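Local coordinates for protein plasmodium falciparum gamete antigen 27/25 (Plasmodium falciparum, PDB 1N81) that is essential for sexual development of the malaria parasite as a gametocyte protein, though its molecular role is unknown and may involve dimerization, at residues A[76-88]-A[158-172]. Residues are numbered along the deposited sequence; the frame is centred on the assembly and turned at random.
Sequences NIVNRISDRLISY and QYKDAAARISQFLID
Arg80 and Arg165 interlock as mutual knobs between antiparallel helices, their aliphatic stems sliding past each other with Arg80 CG 3.8 Å from Arg165 CG. Bent at chi3 (-61°), the chain of Arg80 brings its guanidinium between the backbone of its own helix at Asn76 on one face and Phe169 on the other; Arg80 NH2 lies 3.5 Å from Phe169 CD1, with ring and guanidinium planes 68° apart. Arg80 NH1 donates a bent hydrogen bond (136°) to Gln168 OE1 at 2.9 Å, tilted from both planes, and forms a long salt bridge of 3.6 Å to Asp172 OD2. That same OD2 receives, on its syn lone pair, a nearly straight bond from Asn76 ND2 at 2.6 Å, while water 1 links it to Arg80 NH2. The amides of Asn76 and Gln168 stack almost parallel. Arg84 CG lies over one face of the Arg165 guanidinium, 3.6 Å from Arg165 NH1; the two cations tolerate this closeness probably because Glu109 forms salt bridges to both. Packing is looser on the solvent side at the far end, where Asp161 is exposed: Ser87 OG lies 3.7 Å from Gln158 CG, and Gln158 NE2 reaches Ser87 O at 3.1 Å from above the carbonyl plane. In this all-helical fold the nearly antiparallel segments 76-88 and 158-172 join helices 71-89 and 156-173; helix 13-35 supplies Glu22, which forms salt bridges to Arg80 and Arg84, and helix 96-122 packs against Tyr88, Gln158 and Phe169.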
ATOM      1  N   ASN A  76      -6.963  -4.849   7.412  1.00 39.90           N
ATOM      2  CA  ASN A  76      -6.786  -3.535   6.789  1.00 41.30           C
ATOM      3  C   ASN A  76      -6.206  -3.618   5.387  1.00 42.92           C
ATOM      4  O   ASN A  76      -6.460  -2.726   4.569  1.00 34.47           O
ATOM      5  CB  ASN A  76      -5.920  -2.610   7.635  1.00 32.57           C
ATOM      6  CG  ASN A  76      -6.657  -2.099   8.872  1.00 47.70           C
ATOM      7  OD1 ASN A  76      -7.879  -2.185   8.950  1.00 43.07           O
ATOM      8  ND2 ASN A  76      -5.913  -1.549   9.826  1.00 39.79           N
ATOM      9  N   ILE A  77      -5.422  -4.658   5.103  1.00 33.66           N
ATOM     10  CA  ILE A  77      -4.880  -4.793   3.741  1.00 43.48           C
ATOM     11  C   ILE A  77      -6.090  -4.974   2.827  1.00 41.48           C
ATOM     12  O   ILE A  77      -6.213  -4.291   1.807  1.00 43.50           O
ATOM     13  CB  ILE A  77      -3.925  -6.032   3.567  1.00 31.51           C
ATOM     14  CG1 ILE A  77      -2.590  -5.759   4.252  1.00 33.80           C
ATOM     15  CG2 ILE A  77      -3.648  -6.293   2.060  1.00 31.55           C
ATOM     16  CD1 ILE A  77      -1.614  -6.941   4.157  1.00 31.15           C
ATOM     17  N   VAL A  78      -6.991  -5.877   3.218  1.00 36.47           N
ATOM     18  CA  VAL A  78      -8.205  -6.144   2.443  1.00 38.90           C
ATOM     19  C   VAL A  78      -9.030  -4.859   2.298  1.00 43.60           C
ATOM     20  O   VAL A  78      -9.505  -4.538   1.198  1.00 32.67           O
ATOM     21  CB  VAL A  78      -9.084  -7.226   3.100  1.00 43.07           C
ATOM     22  CG1 VAL A  78     -10.404  -7.374   2.307  1.00 39.66           C
ATOM     23  CG2 VAL A  78      -8.335  -8.562   3.117  1.00 42.59           C
ATOM     24  N   ASN A  79      -9.195  -4.131   3.401  1.00 36.64           N
ATOM     25  CA  ASN A  79      -9.953  -2.885   3.346  1.00 44.91           C
ATOM     26  C   ASN A  79      -9.342  -1.916   2.348  1.00 44.60           C
ATOM     27  O   ASN A  79     -10.041  -1.388   1.481  1.00 43.54           O
ATOM     28  CB  ASN A  79     -10.009  -2.184   4.712  1.00 35.59           C
ATOM     29  CG  ASN A  79     -10.838  -2.937   5.725  1.00 47.92           C
ATOM     30  OD1 ASN A  79     -11.751  -3.658   5.361  1.00 47.81           O
ATOM     31  ND2 ASN A  79     -10.532  -2.761   7.006  1.00 43.13           N
ATOM     32  N   ARG A  80      -8.036  -1.683   2.474  1.00 37.59           N
ATOM     33  CA  ARG A  80      -7.354  -0.743   1.578  1.00 33.51           C
ATOM     34  C   ARG A  80      -7.500  -1.173   0.123  1.00 35.55           C
ATOM     35  O   ARG A  80      -7.706  -0.343  -0.760  1.00 37.75           O
ATOM     36  CB  ARG A  80      -5.863  -0.600   1.949  1.00 27.12           C
ATOM     37  CG  ARG A  80      -5.606   0.329   3.174  1.00 24.34           C
ATOM     38  CD  ARG A  80      -4.106   0.611   3.299  1.00 26.31           C
ATOM     39  NE  ARG A  80      -3.338  -0.622   3.511  1.00 28.42           N
ATOM     40  CZ  ARG A  80      -3.086  -1.141   4.704  1.00 35.96           C
ATOM     41  NH1 ARG A  80      -3.546  -0.523   5.789  1.00 31.29           N
ATOM     42  NH2 ARG A  80      -2.352  -2.252   4.814  1.00 30.42           N
ATOM     43  N   ILE A  81      -7.408  -2.471  -0.130  1.00 31.63           N
ATOM     44  CA  ILE A  81      -7.524  -2.947  -1.496  1.00 29.68           C
ATOM     45  C   ILE A  81      -8.938  -2.643  -2.028  1.00 35.92           C
ATOM     46  O   ILE A  81      -9.094  -2.071  -3.108  1.00 34.46           O
ATOM     47  CB  ILE A  81      -7.222  -4.468  -1.585  1.00 32.49           C
ATOM     48  CG1 ILE A  81      -5.699  -4.725  -1.464  1.00 27.14           C
ATOM     49  CG2 ILE A  81      -7.758  -5.015  -2.892  1.00 31.28           C
ATOM     50  CD1 ILE A  81      -5.302  -6.266  -1.381  1.00 23.01           C
ATOM     51  N   SER A  82      -9.963  -3.010  -1.263  1.00 34.78           N
ATOM     52  CA  SER A  82     -11.324  -2.743  -1.708  1.00 45.95           C
ATOM     53  C   SER A  82     -11.495  -1.239  -1.941  1.00 41.23           C
ATOM     54  O   SER A  82     -12.097  -0.829  -2.929  1.00 36.83           O
ATOM     55  CB  SER A  82     -12.350  -3.240  -0.683  1.00 43.11           C
ATOM     56  OG  SER A  82     -13.651  -3.086  -1.228  1.00 57.61           O
ATOM     57  N   ASP A  83     -10.951  -0.408  -1.061  1.00 36.44           N
ATOM     58  CA  ASP A  83     -11.103   1.019  -1.295  1.00 40.92           C
ATOM     59  C   ASP A  83     -10.448   1.477  -2.593  1.00 41.26           C
ATOM     60  O   ASP A  83     -10.963   2.365  -3.265  1.00 38.07           O
ATOM     61  CB  ASP A  83     -10.580   1.819  -0.104  1.00 51.02           C
ATOM     62  CG  ASP A  83     -11.458   1.638   1.141  1.00 62.30           C
ATOM     63  OD1 ASP A  83     -12.594   1.115   1.003  1.00 65.60           O
ATOM     64  OD2 ASP A  83     -11.024   2.019   2.248  1.00 53.12           O
ATOM     65  N   ARG A  84      -9.325   0.865  -2.958  1.00 33.76           N
ATOM     66  CA  ARG A  84      -8.645   1.237  -4.193  1.00 33.61           C
ATOM     67  C   ARG A  84      -9.505   0.821  -5.372  1.00 35.22           C
ATOM     68  O   ARG A  84      -9.533   1.522  -6.378  1.00 35.22           O
ATOM     69  CB  ARG A  84      -7.253   0.588  -4.306  1.00 37.72           C
ATOM     70  CG  ARG A  84      -6.187   1.180  -3.361  1.00 37.40           C
ATOM     71  CD  ARG A  84      -4.799   0.561  -3.635  1.00 33.60           C
ATOM     72  NE  ARG A  84      -3.877   0.948  -2.574  1.00 36.43           N
ATOM     73  CZ  ARG A  84      -3.612   0.216  -1.499  1.00 30.00           C
ATOM     74  NH1 ARG A  84      -4.184  -0.973  -1.329  1.00 28.94           N
ATOM     75  NH2 ARG A  84      -2.795   0.700  -0.578  1.00 32.55           N
ATOM     76  N   LEU A  85     -10.196  -0.317  -5.255  1.00 34.15           N
ATOM     77  CA  LEU A  85     -11.059  -0.784  -6.349  1.00 37.31           C
ATOM     78  C   LEU A  85     -12.130   0.283  -6.638  1.00 37.19           C
ATOM     79  O   LEU A  85     -12.351   0.675  -7.789  1.00 40.83           O
ATOM     80  CB  LEU A  85     -11.747  -2.095  -5.968  1.00 39.66           C
ATOM     81  CG  LEU A  85     -10.813  -3.252  -5.573  1.00 37.17           C
ATOM     82  CD1 LEU A  85     -11.635  -4.492  -5.325  1.00 36.56           C
ATOM     83  CD2 LEU A  85      -9.788  -3.506  -6.641  1.00 35.60           C
ATOM     84  N   ILE A  86     -12.779   0.751  -5.578  1.00 38.77           N
ATOM     85  CA  ILE A  86     -13.824   1.769  -5.696  1.00 44.16           C
ATOM     86  C   ILE A  86     -13.251   3.127  -6.140  1.00 43.49           C
ATOM     87  O   ILE A  86     -13.880   3.845  -6.900  1.00 45.86           O
ATOM     88  CB  ILE A  86     -14.597   1.887  -4.365  1.00 39.89           C
ATOM     89  CG1 ILE A  86     -15.469   0.630  -4.206  1.00 36.56           C
ATOM     90  CG2 ILE A  86     -15.427   3.153  -4.328  1.00 37.56           C
ATOM     91  CD1 ILE A  86     -16.194   0.549  -2.897  1.00 50.43           C
ATOM     92  N   SER A  87     -12.035   3.456  -5.709  1.00 40.60           N
ATOM     93  CA  SER A  87     -11.426   4.720  -6.097  1.00 38.80           C
ATOM     94  C   SER A  87     -10.956   4.756  -7.560  1.00 47.86           C
ATOM     95  O   SER A  87     -11.047   5.793  -8.229  1.00 43.89           O
ATOM     96  CB  SER A  87     -10.232   5.011  -5.180  1.00 37.61           C
ATOM     97  OG  SER A  87      -9.612   6.246  -5.503  1.00 35.32           O
ATOM     98  N   TYR A  88     -10.454   3.626  -8.060  1.00 38.60           N
ATOM     99  CA  TYR A  88      -9.907   3.557  -9.421  1.00 43.41           C
ATOM    100  C   TYR A  88     -10.752   2.836 -10.481  1.00 45.24           C
ATOM    101  O   TYR A  88     -10.529   3.022 -11.685  1.00 48.78           O
ATOM    102  CB  TYR A  88      -8.538   2.836  -9.399  1.00 34.77           C
ATOM    103  CG  TYR A  88      -7.513   3.394  -8.442  1.00 33.83           C
ATOM    104  CD1 TYR A  88      -6.517   2.565  -7.894  1.00 36.50           C
ATOM    105  CD2 TYR A  88      -7.484   4.761  -8.129  1.00 35.07           C
ATOM    106  CE1 TYR A  88      -5.525   3.077  -7.071  1.00 35.19           C
ATOM    107  CE2 TYR A  88      -6.485   5.288  -7.303  1.00 36.41           C
ATOM    108  CZ  TYR A  88      -5.511   4.437  -6.778  1.00 37.27           C
ATOM    109  OH  TYR A  88      -4.542   4.952  -5.948  1.00 35.95           O
ATOM    110  N   GLN A 158      -8.792  10.988  -5.173  1.00 39.64           N
ATOM    111  CA  GLN A 158      -7.910   9.840  -5.186  1.00 39.48           C
ATOM    112  C   GLN A 158      -6.656  10.120  -4.354  1.00 44.04           C
ATOM    113  O   GLN A 158      -6.186   9.239  -3.659  1.00 41.47           O
ATOM    114  CB  GLN A 158      -7.528   9.508  -6.617  1.00 36.39           C
ATOM    115  CG  GLN A 158      -8.756   9.273  -7.456  1.00 34.21           C
ATOM    116  CD  GLN A 158      -8.424   8.867  -8.861  1.00 39.06           C
ATOM    117  OE1 GLN A 158      -7.461   9.352  -9.459  1.00 42.96           O
ATOM    118  NE2 GLN A 158      -9.225   7.978  -9.404  1.00 39.68           N
ATOM    119  N   TYR A 159      -6.135  11.350  -4.426  1.00 44.93           N
ATOM    120  CA  TYR A 159      -4.953  11.733  -3.658  1.00 40.64           C
ATOM    121  C   TYR A 159      -5.245  11.750  -2.163  1.00 40.73           C
ATOM    122  O   TYR A 159      -4.504  11.182  -1.361  1.00 39.57           O
ATOM    123  CB  TYR A 159      -4.451  13.132  -4.037  1.00 43.60           C
ATOM    124  CG  TYR A 159      -3.407  13.613  -3.058  1.00 34.03           C
ATOM    125  CD1 TYR A 159      -2.123  13.058  -3.062  1.00 36.63           C
ATOM    126  CD2 TYR A 159      -3.748  14.467  -2.016  1.00 43.83           C
ATOM    127  CE1 TYR A 159      -1.224  13.318  -2.053  1.00 39.98           C
ATOM    128  CE2 TYR A 159      -2.858  14.735  -1.001  1.00 43.64           C
ATOM    129  CZ  TYR A 159      -1.591  14.147  -1.018  1.00 47.22           C
ATOM    130  OH  TYR A 159      -0.715  14.333   0.029  1.00 50.43           O
ATOM    131  N   LYS A 160      -6.321  12.416  -1.780  1.00 37.81           N
ATOM    132  CA  LYS A 160      -6.657  12.475  -0.368  1.00 42.36           C
ATOM    133  C   LYS A 160      -6.882  11.064   0.219  1.00 39.57           C
ATOM    134  O   LYS A 160      -6.449  10.752   1.344  1.00 37.88           O
ATOM    135  CB  LYS A 160      -7.893  13.350  -0.198  1.00 50.39           C
ATOM    136  CG  LYS A 160      -8.456  13.425   1.191  1.00 51.06           C
ATOM    137  CD  LYS A 160      -9.537  14.514   1.263  1.00 69.83           C
ATOM    138  CE  LYS A 160     -10.108  14.682   2.682  1.00 71.84           C
ATOM    139  NZ  LYS A 160     -10.923  13.504   3.125  1.00 77.31           N
ATOM    140  N   ASP A 161      -7.562  10.200  -0.523  1.00 36.54           N
ATOM    141  CA  ASP A 161      -7.783   8.851  -0.005  1.00 39.77           C
ATOM    142  C   ASP A 161      -6.449   8.106   0.092  1.00 42.23           C
ATOM    143  O   ASP A 161      -6.191   7.412   1.082  1.00 33.07           O
ATOM    144  CB  ASP A 161      -8.753   8.066  -0.895  1.00 30.13           C
ATOM    145  CG  ASP A 161     -10.183   8.616  -0.833  1.00 47.90           C
ATOM    146  OD1 ASP A 161     -10.571   9.228   0.193  1.00 41.67           O
ATOM    147  OD2 ASP A 161     -10.929   8.418  -1.815  1.00 43.71           O
ATOM    148  N   ALA A 162      -5.592   8.277  -0.913  1.00 33.64           N
ATOM    149  CA  ALA A 162      -4.302   7.606  -0.899  1.00 33.49           C
ATOM    150  C   ALA A 162      -3.450   8.039   0.302  1.00 38.23           C
ATOM    151  O   ALA A 162      -2.823   7.198   0.951  1.00 35.09           O
ATOM    152  CB  ALA A 162      -3.555   7.879  -2.171  1.00 30.02           C
ATOM    153  N   ALA A 163      -3.425   9.332   0.608  1.00 36.67           N
ATOM    154  CA  ALA A 163      -2.605   9.804   1.724  1.00 40.15           C
ATOM    155  C   ALA A 163      -3.074   9.142   3.018  1.00 37.80           C
ATOM    156  O   ALA A 163      -2.264   8.798   3.868  1.00 36.26           O
ATOM    157  CB  ALA A 163      -2.681  11.340   1.836  1.00 34.16           C
ATOM    158  N   ALA A 164      -4.385   8.962   3.163  1.00 42.59           N
ATOM    159  CA  ALA A 164      -4.924   8.318   4.359  1.00 41.49           C
ATOM    160  C   ALA A 164      -4.478   6.843   4.425  1.00 36.34           C
ATOM    161  O   ALA A 164      -4.119   6.344   5.486  1.00 33.74           O
ATOM    162  CB  ALA A 164      -6.456   8.415   4.366  1.00 38.87           C
ATOM    163  N   ARG A 165      -4.486   6.153   3.290  1.00 37.17           N
ATOM    164  CA  ARG A 165      -4.070   4.754   3.266  1.00 35.96           C
ATOM    165  C   ARG A 165      -2.616   4.604   3.645  1.00 34.29           C
ATOM    166  O   ARG A 165      -2.226   3.678   4.354  1.00 35.62           O
ATOM    167  CB  ARG A 165      -4.222   4.172   1.875  1.00 29.95           C
ATOM    168  CG  ARG A 165      -5.641   3.717   1.527  1.00 37.12           C
ATOM    169  CD  ARG A 165      -5.613   3.123   0.115  1.00 31.72           C
ATOM    170  NE  ARG A 165      -6.552   3.886  -0.647  1.00 57.92           N
ATOM    171  CZ  ARG A 165      -6.279   4.505  -1.769  1.00 33.93           C
ATOM    172  NH1 ARG A 165      -5.073   4.461  -2.307  1.00 43.95           N
ATOM    173  NH2 ARG A 165      -7.238   5.171  -2.352  1.00 47.11           N
ATOM    174  N   ILE A 166      -1.817   5.517   3.126  1.00 32.17           N
ATOM    175  CA  ILE A 166      -0.390   5.515   3.349  1.00 34.37           C
ATOM    176  C   ILE A 166      -0.091   5.613   4.858  1.00 35.34           C
ATOM    177  O   ILE A 166       0.688   4.811   5.415  1.00 32.40           O
ATOM    178  CB  ILE A 166       0.200   6.688   2.576  1.00 33.47           C
ATOM    179  CG1 ILE A 166       0.238   6.313   1.091  1.00 33.14           C
ATOM    180  CG2 ILE A 166       1.580   7.095   3.132  1.00 34.20           C
ATOM    181  CD1 ILE A 166       0.704   7.473   0.209  1.00 31.91           C
ATOM    182  N   SER A 167      -0.717   6.583   5.510  1.00 30.92           N
ATOM    183  CA  SER A 167      -0.511   6.762   6.946  1.00 39.02           C
ATOM    184  C   SER A 167      -1.004   5.496   7.651  1.00 40.18           C
ATOM    185  O   SER A 167      -0.316   4.963   8.531  1.00 35.67           O
ATOM    186  CB  SER A 167      -1.256   8.003   7.456  1.00 31.97           C
ATOM    187  OG  SER A 167      -0.616   9.181   7.001  1.00 36.83           O
ATOM    188  N   GLN A 168      -2.155   4.980   7.223  1.00 34.04           N
ATOM    189  CA  GLN A 168      -2.690   3.763   7.830  1.00 38.72           C
ATOM    190  C   GLN A 168      -1.765   2.592   7.646  1.00 37.41           C
ATOM    191  O   GLN A 168      -1.516   1.833   8.584  1.00 33.50           O
ATOM    192  CB  GLN A 168      -4.049   3.369   7.250  1.00 34.31           C
ATOM    193  CG  GLN A 168      -4.602   2.161   7.988  1.00 34.46           C
ATOM    194  CD  GLN A 168      -5.883   1.666   7.420  1.00 45.09           C
ATOM    195  OE1 GLN A 168      -5.906   1.021   6.375  1.00 41.48           O
ATOM    196  NE2 GLN A 168      -6.982   1.983   8.094  1.00 44.29           N
ATOM    197  N   PHE A 169      -1.275   2.423   6.420  1.00 33.14           N
ATOM    198  CA  PHE A 169      -0.368   1.327   6.112  1.00 32.87           C
ATOM    199  C   PHE A 169       0.892   1.380   7.007  1.00 31.60           C
ATOM    200  O   PHE A 169       1.324   0.374   7.551  1.00 33.45           O
ATOM    201  CB  PHE A 169       0.054   1.391   4.631  1.00 28.11           C
ATOM    202  CG  PHE A 169       1.017   0.298   4.225  1.00 31.27           C
ATOM    203  CD1 PHE A 169       0.567  -0.812   3.502  1.00 32.82           C
ATOM    204  CD2 PHE A 169       2.368   0.383   4.564  1.00 28.02           C
ATOM    205  CE1 PHE A 169       1.448  -1.843   3.109  1.00 33.35           C
ATOM    206  CE2 PHE A 169       3.264  -0.629   4.186  1.00 26.65           C
ATOM    207  CZ  PHE A 169       2.794  -1.754   3.451  1.00 28.21           C
ATOM    208  N   LEU A 170       1.495   2.551   7.139  1.00 32.79           N
ATOM    209  CA  LEU A 170       2.702   2.663   7.945  1.00 34.18           C
ATOM    210  C   LEU A 170       2.440   2.266   9.417  1.00 38.52           C
ATOM    211  O   LEU A 170       3.159   1.446   9.993  1.00 32.83           O
ATOM    212  CB  LEU A 170       3.242   4.093   7.842  1.00 30.78           C
ATOM    213  CG  LEU A 170       3.812   4.373   6.442  1.00 36.19           C
ATOM    214  CD1 LEU A 170       4.008   5.840   6.266  1.00 34.40           C
ATOM    215  CD2 LEU A 170       5.117   3.639   6.224  1.00 36.65           C
ATOM    216  N   ILE A 171       1.395   2.821  10.016  1.00 36.41           N
ATOM    217  CA  ILE A 171       1.085   2.492  11.407  1.00 38.62           C
ATOM    218  C   ILE A 171       0.892   0.987  11.587  1.00 38.08           C
ATOM    219  O   ILE A 171       1.423   0.405  12.505  1.00 43.32           O
ATOM    220  CB  ILE A 171      -0.166   3.272  11.888  1.00 41.10           C
ATOM    221  CG1 ILE A 171       0.178   4.757  11.985  1.00 38.74           C
ATOM    222  CG2 ILE A 171      -0.602   2.763  13.273  1.00 43.85           C
ATOM    223  CD1 ILE A 171      -1.030   5.673  12.038  1.00 47.35           C
ATOM    224  N   ASP A 172       0.157   0.358  10.680  1.00 36.55           N
ATOM    225  CA  ASP A 172      -0.084  -1.070  10.737  1.00 38.55           C
ATOM    226  C   ASP A 172       1.107  -1.945  10.464  1.00 39.85           C
ATOM    227  O   ASP A 172       1.218  -3.026  11.031  1.00 44.98           O
ATOM    228  CB  ASP A 172      -1.109  -1.509   9.691  1.00 35.75           C
ATOM    229  CG  ASP A 172      -2.487  -1.162  10.070  1.00 46.87           C
ATOM    230  OD1 ASP A 172      -2.660  -0.665  11.204  1.00 48.44           O
ATOM    231  OD2 ASP A 172      -3.387  -1.393   9.247  1.00 39.02           O
TER
HETATM  232  O   HOH W   1      -2.551  -3.173   7.348  1.00 37.54           O
HETATM  233  O   HOH W   2     -10.984   8.106  -4.234  1.00 37.48           O